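Side-chain contacts in esterase (Xanthomonas oryzae pv. oryzae, PDB 3H2G), which acts as an esterase that degrades rice cell walls and takes part in the virulence of the bacterium on rice: residues Val110-Ser115 / Val387-Leu392; Ser146-Ala151 / Met183-Glu188; Ala154-Leu159 / Ser194-Leu199. All coordinates share one frame; numbering follows the deposited sequence.

Contact 1 of 3, residues Val110-Ser115 / Val387-Leu392; sequences VTRLAS and VVRDQL
Arg389 NH1 donates to the backbone oxygen Arg112 O at 2.9 Å. The N-H...O angle is 160°, so the bond is fairly straight. It falls in the plane of the Arg112 carbonyl and uses a lone pair of that oxygen. The oxygen in turn lies at the edge of the Arg389 guanidinium, close to its plane. The Arg389 chain leaves its helix with CG anti to the backbone N and bends at chi3 (66°), which turns the guanidinium so that one edge meets Arg112 and another meets Asp390. There the grip is side-on. Arg389 NE and Arg389 NH2 both bind Asp390 OD1 on its syn side, each at 3.0 Å. NE comes in tilted from the carboxylate plane and NH2 lies nearer to it. Bonds at two edges thus fix the rotation of the flat group.

The carbon part of the contact is small. Leu113 CD2 rests on Arg389 CG at 4.1 Å, and the two side chains run antiparallel alongside each other. The Arg112 chain crosses Arg389 at about a right angle, with Arg112 CB 3.9 Å from Arg389 NH1.

The two guanidinium planes are 60° apart, and Arg112 NH1 lies 5.1 Å from Arg389 NH2. Glu38 takes a salt bridge from each of these nitrogens, and Glu382 takes another from Arg112 NE. The contact joins helix 108-114 to helix 376-396, through both the carbonyl bond and the Arg112-Glu382 salt bridge. Its chemistry implies that Glu38, shared by both arginines, probably offsets the nearness of their like charges, helped by Glu382 and Asp390.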
ATOM      1  N   VAL A 110      -9.569   8.040  -8.843  1.00  6.28           N
ATOM      2  CA  VAL A 110     -10.179   8.671 -10.008  1.00  6.66           C
ATOM      3  C   VAL A 110     -10.779  10.034  -9.661  1.00  6.37           C
ATOM      4  O   VAL A 110     -10.460  11.042 -10.288  1.00  6.99           O
ATOM      5  CB  VAL A 110     -11.315   7.796 -10.596  1.00  6.04           C
ATOM      6  CG1 VAL A 110     -12.088   8.582 -11.655  1.00  7.36           C
ATOM      7  CG2 VAL A 110     -10.739   6.526 -11.200  1.00  5.68           C
ATOM      8  N   THR A 111     -11.640  10.050  -8.652  1.00  6.87           N
ATOM      9  CA  THR A 111     -12.343  11.264  -8.250  1.00  6.13           C
ATOM     10  C   THR A 111     -11.552  12.378  -7.585  1.00  6.37           C
ATOM     11  O   THR A 111     -11.906  13.547  -7.723  1.00  7.16           O
ATOM     12  CB  THR A 111     -13.538  10.921  -7.327  1.00  6.67           C
ATOM     13  OG1 THR A 111     -13.057  10.416  -6.074  1.00  4.60           O
ATOM     14  CG2 THR A 111     -14.417   9.868  -7.975  1.00  4.70           C
ATOM     15  N   ARG A 112     -10.483  12.037  -6.871  1.00  5.92           N
ATOM     16  CA  ARG A 112      -9.707  13.058  -6.174  1.00  5.62           C
ATOM     17  C   ARG A 112      -8.359  13.411  -6.789  1.00  5.68           C
ATOM     18  O   ARG A 112      -7.878  14.527  -6.624  1.00  5.11           O
ATOM     19  CB  ARG A 112      -9.464  12.625  -4.728  1.00  7.67           C
ATOM     20  CG  ARG A 112     -10.715  12.282  -3.952  1.00  7.44           C
ATOM     21  CD  ARG A 112     -11.588  13.501  -3.727  1.00  9.86           C
ATOM     22  NE  ARG A 112     -12.725  13.171  -2.874  1.00 10.53           N
ATOM     23  CZ  ARG A 112     -13.546  14.066  -2.337  1.00 11.96           C
ATOM     24  NH1 ARG A 112     -13.362  15.361  -2.566  1.00 11.76           N
ATOM     25  NH2 ARG A 112     -14.543  13.665  -1.560  1.00 13.63           N
ATOM     26  N   LEU A 113      -7.747  12.460  -7.485  1.00  6.01           N
ATOM     27  CA  LEU A 113      -6.426  12.691  -8.059  1.00  6.57           C
ATOM     28  C   LEU A 113      -6.373  12.804  -9.582  1.00  5.89           C
ATOM     29  O   LEU A 113      -5.993  13.849 -10.115  1.00  5.62           O
ATOM     30  CB  LEU A 113      -5.476  11.592  -7.572  1.00  5.99           C
ATOM     31  CG  LEU A 113      -5.254  11.589  -6.050  1.00  7.44           C
ATOM     32  CD1 LEU A 113      -4.476  10.353  -5.640  1.00  7.48           C
ATOM     33  CD2 LEU A 113      -4.509  12.858  -5.634  1.00  7.00           C
ATOM     34  N   ALA A 114      -6.746  11.739 -10.284  1.00  5.10           N
ATOM     35  CA  ALA A 114      -6.717  11.765 -11.745  1.00  5.23           C
ATOM     36  C   ALA A 114      -7.621  12.864 -12.298  1.00  5.50           C
ATOM     37  O   ALA A 114      -7.306  13.489 -13.313  1.00  6.27           O
ATOM     38  CB  ALA A 114      -7.144  10.408 -12.307  1.00  5.94           C
ATOM     39  N   SER A 115      -8.744  13.097 -11.625  1.00  5.03           N
ATOM     40  CA  SER A 115      -9.702  14.109 -12.062  1.00  6.75           C
ATOM     41  C   SER A 115      -9.148  15.516 -11.903  1.00  5.89           C
ATOM     42  O   SER A 115      -9.727  16.478 -12.411  1.00  5.65           O
ATOM     43  CB  SER A 115     -10.993  13.995 -11.260  1.00  6.17           C
ATOM     44  OG  SER A 115     -10.781  14.405  -9.919  1.00  9.82           O
ATOM     45  N   VAL A 387      -6.498  15.421   1.954  1.00  6.64           N
ATOM     46  CA  VAL A 387      -5.605  16.265   2.747  1.00  7.45           C
ATOM     47  C   VAL A 387      -4.185  16.387   2.201  1.00  7.42           C
ATOM     48  O   VAL A 387      -3.654  17.496   2.104  1.00  8.30           O
ATOM     49  CB  VAL A 387      -5.537  15.767   4.213  1.00  6.97           C
ATOM     50  CG1 VAL A 387      -4.414  16.476   4.965  1.00 10.22           C
ATOM     51  CG2 VAL A 387      -6.872  16.025   4.900  1.00  7.94           C
ATOM     52  N   VAL A 388      -3.564  15.265   1.847  1.00  7.10           N
ATOM     53  CA  VAL A 388      -2.198  15.317   1.332  1.00  6.54           C
ATOM     54  C   VAL A 388      -2.134  15.997  -0.036  1.00  6.32           C
ATOM     55  O   VAL A 388      -1.160  16.679  -0.350  1.00  6.61           O
ATOM     56  CB  VAL A 388      -1.565  13.906   1.254  1.00  7.35           C
ATOM     57  CG1 VAL A 388      -1.536  13.281   2.649  1.00  5.18           C
ATOM     58  CG2 VAL A 388      -2.334  13.028   0.288  1.00  6.65           C
ATOM     59  N   ARG A 389      -3.169  15.812  -0.849  1.00  6.87           N
ATOM     60  CA  ARG A 389      -3.212  16.456  -2.158  1.00  5.66           C
ATOM     61  C   ARG A 389      -3.227  17.968  -1.946  1.00  5.74           C
ATOM     62  O   ARG A 389      -2.437  18.702  -2.541  1.00  5.72           O
ATOM     63  CB  ARG A 389      -4.478  16.047  -2.916  1.00  7.10           C
ATOM     64  CG  ARG A 389      -4.656  16.738  -4.266  1.00  8.34           C
ATOM     65  CD  ARG A 389      -6.095  16.620  -4.754  1.00  7.24           C
ATOM     66  NE  ARG A 389      -7.011  17.366  -3.892  1.00  8.89           N
ATOM     67  CZ  ARG A 389      -8.338  17.281  -3.943  1.00  9.63           C
ATOM     68  NH1 ARG A 389      -8.929  16.475  -4.819  1.00  6.29           N
ATOM     69  NH2 ARG A 389      -9.076  18.005  -3.115  1.00  8.72           N
ATOM     70  N   ASP A 390      -4.132  18.425  -1.086  1.00  6.39           N
ATOM     71  CA  ASP A 390      -4.269  19.855  -0.801  1.00  7.77           C
ATOM     72  C   ASP A 390      -3.061  20.484  -0.111  1.00  8.69           C
ATOM     73  O   ASP A 390      -2.631  21.581  -0.474  1.00  7.49           O
ATOM     74  CB  ASP A 390      -5.497  20.116   0.077  1.00 10.03           C
ATOM     75  CG  ASP A 390      -6.804  19.758  -0.606  1.00 10.50           C
ATOM     76  OD1 ASP A 390      -6.803  19.500  -1.826  1.00 11.55           O
ATOM     77  OD2 ASP A 390      -7.839  19.750   0.091  1.00 11.94           O
ATOM     78  N   GLN A 391      -2.516  19.790   0.884  1.00  7.63           N
ATOM     79  CA  GLN A 391      -1.391  20.319   1.650  1.00  8.45           C
ATOM     80  C   GLN A 391       0.012  20.113   1.098  1.00  8.64           C
ATOM     81  O   GLN A 391       0.912  20.900   1.405  1.00  8.77           O
ATOM     82  CB  GLN A 391      -1.458  19.789   3.085  1.00  9.57           C
ATOM     83  CG  GLN A 391      -2.590  20.410   3.900  1.00 12.98           C
ATOM     84  CD  GLN A 391      -2.678  19.858   5.310  1.00 14.25           C
ATOM     85  OE1 GLN A 391      -1.659  19.585   5.946  1.00 15.02           O
ATOM     86  NE2 GLN A 391      -3.900  19.704   5.812  1.00 15.37           N
ATOM     87  N   LEU A 392       0.213  19.078   0.287  1.00  6.96           N
ATOM     88  CA  LEU A 392       1.545  18.823  -0.259  1.00  7.43           C
ATOM     89  C   LEU A 392       1.626  18.623  -1.770  1.00  6.32           C
ATOM     90  O   LEU A 392       2.343  19.348  -2.451  1.00  6.85           O
ATOM     91  CB  LEU A 392       2.182  17.607   0.420  1.00  6.96           C
ATOM     92  CG  LEU A 392       3.561  17.201  -0.130  1.00  6.49           C
ATOM     93  CD1 LEU A 392       4.571  18.315   0.132  1.00  7.76           C
ATOM     94  CD2 LEU A 392       4.023  15.904   0.519  1.00  7.82           C
TER

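Contact 2 of 3, residues Ser146-Ala151 / Met183-Glu188; sequences SATIDA and MATQRE
Thr148 and Thr185 share one rotamer (chi1 near -60° in both), with OG1 beside the backbone N and CG2 anti to it. This puts a methyl and a hydroxyl of each residue at the interface. The side chains meet at a slant. Thr185 OG1 sits 3.5 Å from Thr148 CB, and the methyls Thr148 CG2 and Thr185 CG2 are 3.9 Å apart. The hydroxyls do not bond to each other. Each turns back to its own helix instead, Thr148 OG1 to Glu144 O and Thr185 OG1 to Thr181 O. The polar atoms of this buried pair are therefore satisfied, and the surfaces they present to each other can pack as van der Waals neighbours.

Ile149 extends the contact on the next position of its helix. Its CG1 lies 4.0 Å from Thr185 CG2, and the two side chains run past each other in opposite senses. Beyond it, Ile149 CD1 reaches Glu188 CG at 3.6 Å. The Glu188 chain bends at chi2 (60°) and crosses Ile149 at about a right angle. Its CB and CG are the atoms that meet Ile149 CD1. Glu188 lies at the partly exposed border of the contact.

The helix segments approach to 9.4 Å between axes. They cross at -72°, which keeps the touching patch short. The start of helix 177-192 overlaps the GxSxG sequence of Gly174, Ser176 and Gly178, consistent with a nucleophile elbow; Thr148 lies near that turn without touching it. Ser146, Asp150 and Ala151 face strand 43-54, and Gln186 bonds to Ser202 on strand 198-205 and Thr328 on strand 328-332. The crossing helices thus pack together while each also meets the central sheet.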
ATOM      1  N   SER A 146      10.329  -2.438  -5.811  1.00  4.92           N
ATOM      2  CA  SER A 146      10.699  -2.863  -7.158  1.00  4.60           C
ATOM      3  C   SER A 146       9.479  -2.970  -8.069  1.00  4.73           C
ATOM      4  O   SER A 146       9.529  -2.575  -9.233  1.00  4.84           O
ATOM      5  CB  SER A 146      11.456  -4.197  -7.119  1.00  4.36           C
ATOM      6  OG  SER A 146      10.655  -5.257  -6.621  1.00  5.90           O
ATOM      7  N   ALA A 147       8.384  -3.497  -7.536  1.00  3.87           N
ATOM      8  CA  ALA A 147       7.160  -3.640  -8.317  1.00  4.93           C
ATOM      9  C   ALA A 147       6.594  -2.270  -8.684  1.00  5.56           C
ATOM     10  O   ALA A 147       6.129  -2.060  -9.802  1.00  5.96           O
ATOM     11  CB  ALA A 147       6.127  -4.442  -7.530  1.00  5.13           C
ATOM     12  N   THR A 148       6.635  -1.340  -7.735  1.00  4.76           N
ATOM     13  CA  THR A 148       6.122   0.006  -7.969  1.00  4.89           C
ATOM     14  C   THR A 148       6.989   0.757  -8.977  1.00  5.28           C
ATOM     15  O   THR A 148       6.481   1.381  -9.914  1.00  4.00           O
ATOM     16  CB  THR A 148       6.061   0.801  -6.654  1.00  4.85           C
ATOM     17  OG1 THR A 148       5.170   0.137  -5.748  1.00  4.86           O
ATOM     18  CG2 THR A 148       5.543   2.210  -6.904  1.00  3.25           C
ATOM     19  N   ILE A 149       8.300   0.695  -8.781  1.00  4.23           N
ATOM     20  CA  ILE A 149       9.234   1.362  -9.676  1.00  4.92           C
ATOM     21  C   ILE A 149       9.090   0.849 -11.110  1.00  5.01           C
ATOM     22  O   ILE A 149       9.021   1.633 -12.054  1.00  3.24           O
ATOM     23  CB  ILE A 149      10.681   1.157  -9.185  1.00  4.69           C
ATOM     24  CG1 ILE A 149      10.913   2.015  -7.935  1.00  6.10           C
ATOM     25  CG2 ILE A 149      11.674   1.496 -10.287  1.00  4.00           C
ATOM     26  CD1 ILE A 149      12.172   1.659  -7.152  1.00  5.48           C
ATOM     27  N   ASP A 150       9.022  -0.466 -11.270  1.00  5.00           N
ATOM     28  CA  ASP A 150       8.900  -1.052 -12.597  1.00  5.00           C
ATOM     29  C   ASP A 150       7.537  -0.798 -13.239  1.00  5.28           C
ATOM     30  O   ASP A 150       7.415  -0.784 -14.465  1.00  4.64           O
ATOM     31  CB  ASP A 150       9.230  -2.545 -12.521  1.00  4.81           C
ATOM     32  CG  ASP A 150      10.708  -2.788 -12.250  1.00  8.04           C
ATOM     33  OD1 ASP A 150      11.096  -3.924 -11.906  1.00  5.77           O
ATOM     34  OD2 ASP A 150      11.491  -1.823 -12.392  1.00  9.13           O
ATOM     35  N   ALA A 151       6.514  -0.582 -12.414  1.00  5.19           N
ATOM     36  CA  ALA A 151       5.182  -0.282 -12.930  1.00  4.06           C
ATOM     37  C   ALA A 151       5.233   1.120 -13.524  1.00  4.63           C
ATOM     38  O   ALA A 151       4.640   1.386 -14.570  1.00  4.36           O
ATOM     39  CB  ALA A 151       4.149  -0.335 -11.804  1.00  4.90           C
ATOM     40  N   MET A 183       6.438   4.538   1.083  1.00  3.78           N
ATOM     41  CA  MET A 183       7.662   4.929   1.777  1.00  3.98           C
ATOM     42  C   MET A 183       8.860   4.084   1.355  1.00  4.07           C
ATOM     43  O   MET A 183       9.972   4.602   1.205  1.00  3.97           O
ATOM     44  CB  MET A 183       7.475   4.836   3.296  1.00  4.05           C
ATOM     45  CG  MET A 183       8.684   5.356   4.076  1.00  2.91           C
ATOM     46  SD  MET A 183       8.447   5.411   5.866  1.00  4.66           S
ATOM     47  CE  MET A 183       7.460   6.901   6.030  1.00  5.51           C
ATOM     48  N   ALA A 184       8.641   2.785   1.165  1.00  4.69           N
ATOM     49  CA  ALA A 184       9.724   1.893   0.753  1.00  4.86           C
ATOM     50  C   ALA A 184      10.207   2.283  -0.639  1.00  4.94           C
ATOM     51  O   ALA A 184      11.404   2.220  -0.941  1.00  4.01           O
ATOM     52  CB  ALA A 184       9.244   0.441   0.758  1.00  2.96           C
ATOM     53  N   THR A 185       9.265   2.678  -1.489  1.00  3.99           N
ATOM     54  CA  THR A 185       9.589   3.093  -2.851  1.00  3.93           C
ATOM     55  C   THR A 185      10.353   4.418  -2.802  1.00  3.70           C
ATOM     56  O   THR A 185      11.310   4.631  -3.550  1.00  3.59           O
ATOM     57  CB  THR A 185       8.303   3.265  -3.696  1.00  4.02           C
ATOM     58  OG1 THR A 185       7.597   2.016  -3.752  1.00  3.57           O
ATOM     59  CG2 THR A 185       8.647   3.714  -5.109  1.00  4.17           C
ATOM     60  N   GLN A 186       9.932   5.310  -1.914  1.00  3.03           N
ATOM     61  CA  GLN A 186      10.603   6.598  -1.777  1.00  4.07           C
ATOM     62  C   GLN A 186      12.053   6.393  -1.345  1.00  3.15           C
ATOM     63  O   GLN A 186      12.967   7.018  -1.878  1.00  2.84           O
ATOM     64  CB  GLN A 186       9.889   7.462  -0.740  1.00  2.27           C
ATOM     65  CG  GLN A 186      10.654   8.727  -0.391  1.00  5.78           C
ATOM     66  CD  GLN A 186      10.007   9.516   0.727  1.00  5.90           C
ATOM     67  OE1 GLN A 186       8.999   9.098   1.301  1.00  5.01           O
ATOM     68  NE2 GLN A 186      10.591  10.667   1.049  1.00  6.90           N
ATOM     69  N   ARG A 187      12.258   5.517  -0.370  1.00  4.86           N
ATOM     70  CA  ARG A 187      13.600   5.250   0.128  1.00  5.27           C
ATOM     71  C   ARG A 187      14.512   4.721  -0.977  1.00  5.48           C
ATOM     72  O   ARG A 187      15.664   5.135  -1.090  1.00  4.41           O
ATOM     73  CB  ARG A 187      13.548   4.242   1.282  1.00  5.86           C
ATOM     74  CG  ARG A 187      14.912   3.980   1.917  1.00  5.81           C
ATOM     75  CD  ARG A 187      14.822   3.018   3.089  1.00  8.20           C
ATOM     76  NE  ARG A 187      14.351   1.697   2.679  1.00 11.21           N
ATOM     77  CZ  ARG A 187      14.241   0.659   3.501  1.00 11.57           C
ATOM     78  NH1 ARG A 187      14.570   0.791   4.782  1.00 12.58           N
ATOM     79  NH2 ARG A 187      13.807  -0.508   3.047  1.00  9.55           N
ATOM     80  N   GLU A 188      13.986   3.813  -1.793  1.00  4.99           N
ATOM     81  CA  GLU A 188      14.754   3.213  -2.883  1.00  5.82           C
ATOM     82  C   GLU A 188      15.113   4.212  -3.980  1.00  6.22           C
ATOM     83  O   GLU A 188      16.244   4.228  -4.468  1.00  5.55           O
ATOM     84  CB  GLU A 188      13.974   2.037  -3.479  1.00  7.13           C
ATOM     85  CG  GLU A 188      14.663   1.319  -4.639  1.00  8.69           C
ATOM     86  CD  GLU A 188      16.014   0.733  -4.263  1.00 12.07           C
ATOM     87  OE1 GLU A 188      16.226   0.418  -3.072  1.00  9.27           O
ATOM     88  OE2 GLU A 188      16.858   0.572  -5.168  1.00 14.74           O
TER

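Contact 3 of 3, residues Ala154-Leu159 / Ser194-Leu199; sequences AARSVL and SKEFHL
Arg156 and Phe197 make the close-packed part of this contact, while waters and the Glu196 carboxylate fill its looser border. The guanidinium lies along the Phe197 ring, with the two planes 21° apart. Phe197 CE1 is over one face of the guanidinium, 3.5 Å from Arg156 NH1. Phe197 is buried, and Ile149 and Met152 of helix 141-162 also touch it. On one face of the ring lies Glu196 CG, offset toward the rim.

An extended chain carries the guanidinium from the helix to this place. There Arg156 NH1 donates to Glu196 O at 2.9 Å. The bond is nearly straight (172°) and lies in the guanidinium plane, but the donor stands 36° above the carbonyl plane.

Two waters flank this bond, one at each end of the guanidinium's outer edge, and make the looser part. One accepts from Arg156 NH1 and donates to Glu196 OE1. The second accepts from Arg156 NH2 and from His198 N, with a weak bond to Glu196 O. Arg156 NH1 and Glu196 OE1 remain 4.9 Å apart, and the direct salt bridge of this carboxylate goes to Arg153.

Arg156 thus ties helix 141-162 to the entry of strand 198-205 through a main-chain oxygen. The chemistry implies that a carbonyl and two waters, accepting from NH1 and NH2, probably solvate the arginine charge, with the nearby carboxylate probably adding a longer-range attraction.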
ATOM      1  N   ALA A 154       7.089   1.002 -16.887  1.00  5.06           N
ATOM      2  CA  ALA A 154       6.231   0.477 -17.946  1.00  5.28           C
ATOM      3  C   ALA A 154       5.130   1.470 -18.315  1.00  5.62           C
ATOM      4  O   ALA A 154       4.813   1.649 -19.492  1.00  5.88           O
ATOM      5  CB  ALA A 154       5.625  -0.851 -17.515  1.00  6.08           C
ATOM      6  N   ALA A 155       4.546   2.116 -17.310  1.00  4.44           N
ATOM      7  CA  ALA A 155       3.499   3.101 -17.557  1.00  6.24           C
ATOM      8  C   ALA A 155       4.045   4.241 -18.415  1.00  6.41           C
ATOM      9  O   ALA A 155       3.349   4.762 -19.284  1.00  5.15           O
ATOM     10  CB  ALA A 155       2.967   3.649 -16.233  1.00  6.77           C
ATOM     11  N   ARG A 156       5.291   4.638 -18.166  1.00  7.31           N
ATOM     12  CA  ARG A 156       5.900   5.713 -18.941  1.00  6.80           C
ATOM     13  C   ARG A 156       5.988   5.341 -20.418  1.00  8.13           C
ATOM     14  O   ARG A 156       5.923   6.209 -21.293  1.00  7.30           O
ATOM     15  CB  ARG A 156       7.291   6.053 -18.388  1.00  6.86           C
ATOM     16  CG  ARG A 156       7.238   7.023 -17.213  1.00  7.63           C
ATOM     17  CD  ARG A 156       8.622   7.310 -16.641  1.00  8.38           C
ATOM     18  NE  ARG A 156       8.627   8.509 -15.805  1.00  6.38           N
ATOM     19  CZ  ARG A 156       9.682   8.930 -15.113  1.00  7.08           C
ATOM     20  NH1 ARG A 156      10.815   8.247 -15.154  1.00  5.96           N
ATOM     21  NH2 ARG A 156       9.608  10.040 -14.392  1.00  7.67           N
ATOM     22  N   SER A 157       6.140   4.050 -20.698  1.00  6.93           N
ATOM     23  CA  SER A 157       6.205   3.590 -22.078  1.00  8.61           C
ATOM     24  C   SER A 157       4.819   3.735 -22.706  1.00  7.69           C
ATOM     25  O   SER A 157       4.688   4.138 -23.864  1.00  6.75           O
ATOM     26  CB  SER A 157       6.667   2.134 -22.138  1.00  8.86           C
ATOM     27  OG  SER A 157       8.002   2.025 -21.677  1.00 12.33           O
ATOM     28  N   VAL A 158       3.784   3.415 -21.934  1.00  6.97           N
ATOM     29  CA  VAL A 158       2.421   3.548 -22.431  1.00  6.93           C
ATOM     30  C   VAL A 158       2.159   5.030 -22.693  1.00  7.70           C
ATOM     31  O   VAL A 158       1.614   5.405 -23.731  1.00  7.93           O
ATOM     32  CB  VAL A 158       1.382   3.033 -21.400  1.00  5.78           C
ATOM     33  CG1 VAL A 158      -0.036   3.305 -21.904  1.00  7.49           C
ATOM     34  CG2 VAL A 158       1.578   1.544 -21.164  1.00  6.92           C
ATOM     35  N   LEU A 159       2.567   5.869 -21.747  1.00  7.69           N
ATOM     36  CA  LEU A 159       2.373   7.309 -21.864  1.00  7.74           C
ATOM     37  C   LEU A 159       3.151   7.905 -23.037  1.00  9.13           C
ATOM     38  O   LEU A 159       2.657   8.809 -23.716  1.00  8.21           O
ATOM     39  CB  LEU A 159       2.771   7.990 -20.552  1.00  6.20           C
ATOM     40  CG  LEU A 159       1.883   7.578 -19.371  1.00  6.27           C
ATOM     41  CD1 LEU A 159       2.587   7.865 -18.053  1.00  5.62           C
ATOM     42  CD2 LEU A 159       0.546   8.313 -19.463  1.00  7.05           C
ATOM     43  N   SER A 194      17.468   8.702  -8.278  1.00  6.11           N
ATOM     44  CA  SER A 194      17.079  10.108  -8.323  1.00  7.38           C
ATOM     45  C   SER A 194      17.165  10.746  -9.711  1.00  6.76           C
ATOM     46  O   SER A 194      16.483  11.733  -9.978  1.00  8.21           O
ATOM     47  CB  SER A 194      17.901  10.927  -7.321  1.00  7.52           C
ATOM     48  OG  SER A 194      19.284  10.872  -7.610  1.00  8.80           O
ATOM     49  N   LYS A 195      17.989  10.197 -10.598  1.00  6.75           N
ATOM     50  CA  LYS A 195      18.087  10.772 -11.938  1.00  8.70           C
ATOM     51  C   LYS A 195      16.896  10.352 -12.798  1.00  8.18           C
ATOM     52  O   LYS A 195      16.362  11.153 -13.563  1.00  9.34           O
ATOM     53  CB  LYS A 195      19.385  10.351 -12.635  1.00 10.28           C
ATOM     54  CG  LYS A 195      19.506  10.933 -14.046  1.00 13.92           C
ATOM     55  CD  LYS A 195      20.784  10.508 -14.753  1.00 17.25           C
ATOM     56  CE  LYS A 195      20.845  11.114 -16.154  1.00 20.60           C
ATOM     57  NZ  LYS A 195      22.104  10.786 -16.881  1.00 21.61           N
ATOM     58  N   GLU A 196      16.478   9.097 -12.659  1.00  6.47           N
ATOM     59  CA  GLU A 196      15.360   8.569 -13.436  1.00  7.62           C
ATOM     60  C   GLU A 196      14.000   9.107 -12.992  1.00  7.33           C
ATOM     61  O   GLU A 196      13.121   9.353 -13.824  1.00  6.48           O
ATOM     62  CB  GLU A 196      15.351   7.040 -13.357  1.00  7.56           C
ATOM     63  CG  GLU A 196      14.234   6.374 -14.154  1.00  7.24           C
ATOM     64  CD  GLU A 196      14.334   4.864 -14.125  1.00  8.39           C
ATOM     65  OE1 GLU A 196      13.471   4.188 -14.726  1.00  8.20           O
ATOM     66  OE2 GLU A 196      15.284   4.350 -13.496  1.00  8.87           O
ATOM     67  N   PHE A 197      13.831   9.277 -11.684  1.00  5.61           N
ATOM     68  CA  PHE A 197      12.576   9.772 -11.120  1.00  7.32           C
ATOM     69  C   PHE A 197      12.795  11.041 -10.306  1.00  7.92           C
ATOM     70  O   PHE A 197      13.382  10.991  -9.224  1.00  8.12           O
ATOM     71  CB  PHE A 197      11.955   8.707 -10.211  1.00  8.09           C
ATOM     72  CG  PHE A 197      11.643   7.420 -10.911  1.00  7.55           C
ATOM     73  CD1 PHE A 197      10.534   7.318 -11.744  1.00  8.78           C
ATOM     74  CD2 PHE A 197      12.459   6.308 -10.742  1.00  7.96           C
ATOM     75  CE1 PHE A 197      10.238   6.120 -12.399  1.00  7.72           C
ATOM     76  CE2 PHE A 197      12.174   5.106 -11.393  1.00  7.23           C
ATOM     77  CZ  PHE A 197      11.060   5.016 -12.222  1.00  7.72           C
ATOM     78  N   HIS A 198      12.322  12.172 -10.823  1.00  7.03           N
ATOM     79  CA  HIS A 198      12.455  13.445 -10.126  1.00  7.20           C
ATOM     80  C   HIS A 198      11.349  13.507  -9.081  1.00  7.12           C
ATOM     81  O   HIS A 198      10.270  14.044  -9.325  1.00  7.46           O
ATOM     82  CB  HIS A 198      12.329  14.615 -11.115  1.00  8.42           C
ATOM     83  CG  HIS A 198      12.359  15.966 -10.467  1.00 10.48           C
ATOM     84  ND1 HIS A 198      13.041  16.215  -9.295  1.00 13.21           N
ATOM     85  CD2 HIS A 198      11.828  17.151 -10.851  1.00 10.14           C
ATOM     86  CE1 HIS A 198      12.930  17.494  -8.986  1.00 10.57           C
ATOM     87  NE2 HIS A 198      12.200  18.086  -9.915  1.00 12.98           N
ATOM     88  N   LEU A 199      11.639  12.943  -7.914  1.00  7.05           N
ATOM     89  CA  LEU A 199      10.691  12.877  -6.810  1.00  7.87           C
ATOM     90  C   LEU A 199      10.562  14.222  -6.096  1.00  8.23           C
ATOM     91  O   LEU A 199      11.532  14.731  -5.534  1.00  8.82           O
ATOM     92  CB  LEU A 199      11.153  11.790  -5.836  1.00  9.45           C
ATOM     93  CG  LEU A 199      10.204  11.276  -4.755  1.00 12.41           C
ATOM     94  CD1 LEU A 199       8.915  10.754  -5.383  1.00 11.40           C
ATOM     95  CD2 LEU A 199      10.907  10.165  -3.986  1.00 10.87           C
TER
HETATM   96  O   HOH W   1      11.413  12.252 -13.477  1.00  7.46           O
HETATM   97  O   HOH W   2      11.516   5.596 -16.194  1.00 10.35           O

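How the contacts relate
Contacts 2 and 3 are neighbours, with centres about 12 Å apart. Both use helix 141-162, and they touch where Ile149 CG2 meets Phe197 CE2 and Gln186 CG meets Leu199 CD2. Their segments alternate along the chain. Contact 1 is separate. Its centre is about 20 Å from each of the others, and its nearest atoms stay about 8 Å from contact 2 and 9 Å from contact 3. Along the chain it encloses both, bringing the C-terminal helix 376-396 against helix 108-114, far earlier in the sequence. Contacts 1 and 2 join helices that cover the central mixed sheet, and contact 3 joins a helix to the start of a strand, in a fold like that of alpha/beta hydrolases.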